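Glycerophosphodiester phosphodiesterase (Cytophaga hutchinsonii ATCC 33406, PDB 3CH0) belongs to the glycerophosphodiester phosphodiesterase family, whose members are built on a TIM-barrel fold. Local coordinates at residues V45-V53 with L83-I91. Residues are numbered along the deposited sequence; the frame is centred on the assembly and turned at random. Where two conformers were deposited one is given.
Sequences VISKDNRVV and LYAMNYADI
Asp49 meets the start of helix 88-91 with its carboxylate, and the contact as a whole illustrates how a tight turn between two strands can be fastened to a neighbouring chain segment. CB of Asp49 lies 3.5 Å from OD1 of Asn87, the two side chains crossing with carboxylate and amide planes 65° apart. Beyond it, CG sits between the backbone N and the carbonyl carbon (chi1 56°), which turns OD1 toward the helix. There Asp49 OD1 accepts from Tyr88 N at 2.9 Å, on its syn side and somewhat out of the carboxylate plane, while the hydroxyl of Ser47 donates to the same oxygen from the opposite face. Ser47 OG in turn accepts from Arg51 N, so that the Ser47 hydroxyl, at the start of the type I turn Ser47-Asn50, links the Arg51 amide just after the turn to the carboxylate of Asp49. OD2, the other tip, receives a hydrogen bond from a water that accepts from Ala89 N.

Backbone bonding joins the turn to residues 83-86: Lys48 N donates to Met86 O at 2.9 Å and only weakly to Leu83 O. The extended chain of Lys48 runs on past Ala85 O, to which its NZ is linked by a water. At the edge of the Tyr84 ring, near its plane, Ile46 O lies 3.4 Å from CD1, and a water joins Tyr84 OH to Asn50 OD1.

Toward the strands the contact is apolar. Leu83 CD2 fits against Val45 CG2 and Val53 CG1, and Val53 CG2 lies 3.7 Å from CD1 of Tyr88, whose hydroxyl bonds to Lys114 O. Strand 39-46 belongs to the barrel sheet, strand 52-54 folds back antiparallel to it, and segment 83-91 packs against the turn between them. With the Ser47 hydroxyl and the first amide of helix 88-91 both donating to OD1, the carboxylate of Asp49 is probably favoured in its ionised form.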
loop_
_atom_site.group_PDB
_atom_site.type_symbol
_atom_site.label_atom_id
_atom_site.label_comp_id
_atom_site.label_asym_id
_atom_site.label_seq_id
_atom_site.Cartn_x
_atom_site.Cartn_y
_atom_site.Cartn_z
ATOM N N VAL A 45 -0.594 -6.698 -7.150
ATOM C CA VAL A 45 -0.359 -8.098 -7.543
ATOM C C VAL A 45 -0.613 -8.215 -9.047
ATOM O O VAL A 45 -0.955 -7.220 -9.695
ATOM C CB VAL A 45 -1.128 -9.093 -6.707
ATOM C CG1 VAL A 45 -0.942 -8.822 -5.184
ATOM C CG2 VAL A 45 -2.637 -9.064 -7.136
ATOM N N ILE A 46 -0.328 -9.404 -9.597
ATOM C CA ILE A 46 -0.441 -9.686 -11.047
ATOM C C ILE A 46 -1.422 -10.836 -11.313
ATOM O O ILE A 46 -1.401 -11.819 -10.608
ATOM C CB ILE A 46 0.922 -10.072 -11.622
ATOM C CG1 ILE A 46 2.011 -9.031 -11.217
ATOM C CG2 ILE A 46 0.869 -10.164 -13.178
ATOM C CD1 ILE A 46 1.794 -7.600 -11.667
ATOM N N SER A 47 -2.318 -10.617 -12.280
ATOM C CA SER A 47 -3.234 -11.654 -12.723
ATOM C C SER A 47 -2.493 -12.622 -13.658
ATOM O O SER A 47 -1.395 -12.326 -14.132
ATOM C CB SER A 47 -4.410 -11.051 -13.501
ATOM O OG SER A 47 -3.967 -10.416 -14.704
ATOM N N LYS A 48 -3.143 -13.757 -13.914
ATOM C CA LYS A 48 -2.638 -14.743 -14.927
ATOM C C LYS A 48 -2.270 -14.114 -16.240
ATOM O O LYS A 48 -1.247 -14.476 -16.835
ATOM C CB LYS A 48 -3.653 -15.828 -15.130
ATOM C CG LYS A 48 -3.178 -16.954 -16.059
ATOM C CD LYS A 48 -4.135 -18.126 -15.948
ATOM C CE LYS A 48 -3.826 -19.175 -17.017
ATOM N NZ LYS A 48 -5.022 -20.070 -17.190
ATOM N N ASP A 49 -3.082 -13.152 -16.704
ATOM C CA ASP A 49 -2.857 -12.454 -17.935
ATOM C C ASP A 49 -2.034 -11.175 -17.797
ATOM O O ASP A 49 -2.096 -10.259 -18.625
ATOM C CB ASP A 49 -4.189 -12.251 -18.737
ATOM C CG ASP A 49 -5.288 -11.525 -17.966
ATOM O OD1 ASP A 49 -5.314 -11.527 -16.708
ATOM O OD2 ASP A 49 -6.218 -11.006 -18.673
ATOM N N ASN A 50 -1.190 -11.136 -16.743
ATOM C CA ASN A 50 -0.206 -10.086 -16.605
ATOM C C ASN A 50 -0.777 -8.666 -16.506
ATOM O O ASN A 50 -0.121 -7.694 -16.880
ATOM C CB ASN A 50 0.885 -10.174 -17.718
ATOM C CG ASN A 50 1.898 -11.278 -17.468
ATOM O OD1 ASN A 50 1.909 -11.914 -16.432
ATOM N ND2 ASN A 50 2.733 -11.522 -18.479
ATOM N N ARG A 51 -1.985 -8.540 -15.952
ATOM C CA ARG A 51 -2.463 -7.217 -15.593
ATOM C C ARG A 51 -2.150 -6.967 -14.127
ATOM O O ARG A 51 -2.170 -7.885 -13.289
ATOM C CB ARG A 51 -3.946 -7.021 -15.858
ATOM C CG ARG A 51 -4.378 -7.239 -17.327
ATOM C CD ARG A 51 -3.633 -6.352 -18.350
ATOM N NE ARG A 51 -3.434 -4.935 -17.993
ATOM C CZ ARG A 51 -4.320 -3.951 -18.180
ATOM N NH1 ARG A 51 -5.517 -4.183 -18.710
ATOM N NH2 ARG A 51 -3.999 -2.712 -17.836
ATOM N N VAL A 52 -1.832 -5.706 -13.855
ATOM C CA VAL A 52 -1.508 -5.253 -12.503
ATOM C C VAL A 52 -2.836 -4.935 -11.809
ATOM O O VAL A 52 -3.590 -4.059 -12.294
ATOM C CB VAL A 52 -0.576 -4.046 -12.478
ATOM C CG1 VAL A 52 -0.187 -3.660 -11.021
ATOM C CG2 VAL A 52 0.698 -4.295 -13.284
ATOM N N VAL A 53 -3.136 -5.697 -10.759
ATOM C CA VAL A 53 -4.360 -5.617 -9.996
ATOM C C VAL A 53 -4.079 -5.024 -8.613
ATOM O O VAL A 53 -3.046 -5.357 -7.972
ATOM C CB VAL A 53 -4.962 -7.006 -9.834
ATOM C CG1 VAL A 53 -6.325 -6.995 -9.050
ATOM C CG2 VAL A 53 -5.171 -7.706 -11.211
ATOM N N LEU A 83 -5.108 -15.200 -7.478
ATOM C CA LEU A 83 -5.215 -14.235 -8.553
ATOM C C LEU A 83 -4.260 -14.450 -9.719
ATOM O O LEU A 83 -4.556 -14.176 -10.860
ATOM C CB LEU A 83 -5.086 -12.778 -8.040
ATOM C CG LEU A 83 -6.308 -12.104 -7.408
ATOM C CD1 LEU A 83 -6.656 -12.700 -6.066
ATOM C CD2 LEU A 83 -6.055 -10.596 -7.369
ATOM N N TYR A 84 -3.061 -14.930 -9.405
ATOM C CA TYR A 84 -2.085 -15.224 -10.461
ATOM C C TYR A 84 -2.479 -16.406 -11.389
ATOM O O TYR A 84 -1.868 -16.567 -12.445
ATOM C CB TYR A 84 -0.706 -15.470 -9.846
ATOM C CG TYR A 84 0.450 -15.379 -10.788
ATOM C CD1 TYR A 84 0.530 -14.378 -11.723
ATOM C CD2 TYR A 84 1.490 -16.311 -10.734
ATOM C CE1 TYR A 84 1.618 -14.293 -12.611
ATOM C CE2 TYR A 84 2.557 -16.246 -11.589
ATOM C CZ TYR A 84 2.624 -15.252 -12.518
ATOM O OH TYR A 84 3.641 -15.131 -13.419
ATOM N N ALA A 85 -3.451 -17.219 -10.917
ATOM C CA ALA A 85 -4.021 -18.344 -11.696
ATOM C C ALA A 85 -5.325 -17.927 -12.370
ATOM O O ALA A 85 -6.007 -18.768 -12.968
ATOM C CB ALA A 85 -4.251 -19.522 -10.820
HETATM N N MSE A 86 -5.742 -16.676 -12.192
HETATM C CA MSE A 86 -6.984 -16.156 -12.775
HETATM C C MSE A 86 -6.794 -15.013 -13.748
HETATM O O MSE A 86 -6.018 -14.081 -13.514
HETATM C CB MSE A 86 -7.890 -15.688 -11.619
HETATM C CG MSE A 86 -8.197 -16.766 -10.614
HETATM SE SE MSE A 86 -9.067 -16.066 -9.001
HETATM C CE MSE A 86 -10.627 -15.438 -9.853
ATOM N N ASN A 87 -7.509 -15.028 -14.884
ATOM C CA ASN A 87 -7.515 -13.867 -15.743
ATOM C C ASN A 87 -8.275 -12.715 -15.084
ATOM O O ASN A 87 -9.179 -12.949 -14.280
ATOM C CB ASN A 87 -8.144 -14.175 -17.109
ATOM C CG ASN A 87 -7.317 -15.158 -17.891
ATOM O OD1 ASN A 87 -6.118 -15.007 -17.952
ATOM N ND2 ASN A 87 -7.964 -16.184 -18.489
ATOM N N TYR A 88 -7.896 -11.497 -15.430
ATOM C CA TYR A 88 -8.548 -10.367 -14.790
ATOM C C TYR A 88 -10.081 -10.388 -15.037
ATOM O O TYR A 88 -10.850 -9.980 -14.163
ATOM C CB TYR A 88 -7.943 -9.040 -15.172
ATOM C CG TYR A 88 -8.584 -7.929 -14.389
ATOM C CD1 TYR A 88 -8.427 -7.858 -13.003
ATOM C CD2 TYR A 88 -9.414 -6.992 -15.003
ATOM C CE1 TYR A 88 -9.082 -6.906 -12.248
ATOM C CE2 TYR A 88 -10.083 -6.016 -14.254
ATOM C CZ TYR A 88 -9.890 -5.957 -12.876
ATOM O OH TYR A 88 -10.569 -4.988 -12.189
ATOM N N ALA A 89 -10.493 -10.868 -16.218
ATOM C CA ALA A 89 -11.936 -10.905 -16.533
ATOM C C ALA A 89 -12.699 -11.678 -15.487
ATOM O O ALA A 89 -13.850 -11.359 -15.199
ATOM C CB ALA A 89 -12.166 -11.526 -17.939
ATOM N N ASP A 90 -12.070 -12.670 -14.865
ATOM C CA ASP A 90 -12.675 -13.427 -13.799
ATOM C C ASP A 90 -12.508 -12.794 -12.418
ATOM O O ASP A 90 -13.395 -12.922 -11.571
ATOM C CB ASP A 90 -12.197 -14.881 -13.811
ATOM C CG ASP A 90 -12.488 -15.564 -15.163
ATOM O OD1 ASP A 90 -13.640 -15.422 -15.623
ATOM O OD2 ASP A 90 -11.581 -16.136 -15.778
ATOM N N ILE A 91 -11.349 -12.171 -12.200
ATOM C CA ILE A 91 -11.051 -11.510 -10.924
ATOM C C ILE A 91 -12.099 -10.401 -10.692
ATOM O O ILE A 91 -12.636 -10.259 -9.585
ATOM C CB ILE A 91 -9.602 -10.924 -10.940
ATOM C CG1 ILE A 91 -8.579 -12.095 -10.891
ATOM C CG2 ILE A 91 -9.411 -9.885 -9.803
ATOM C CD1 ILE A 91 -7.136 -11.608 -11.214
HETATM O O HOH W 1 -5.200 -21.118 -14.277
HETATM O O HOH W 2 -8.893 -11.018 -18.587
HETATM O O HOH W 3 2.999 -14.267 -15.841
#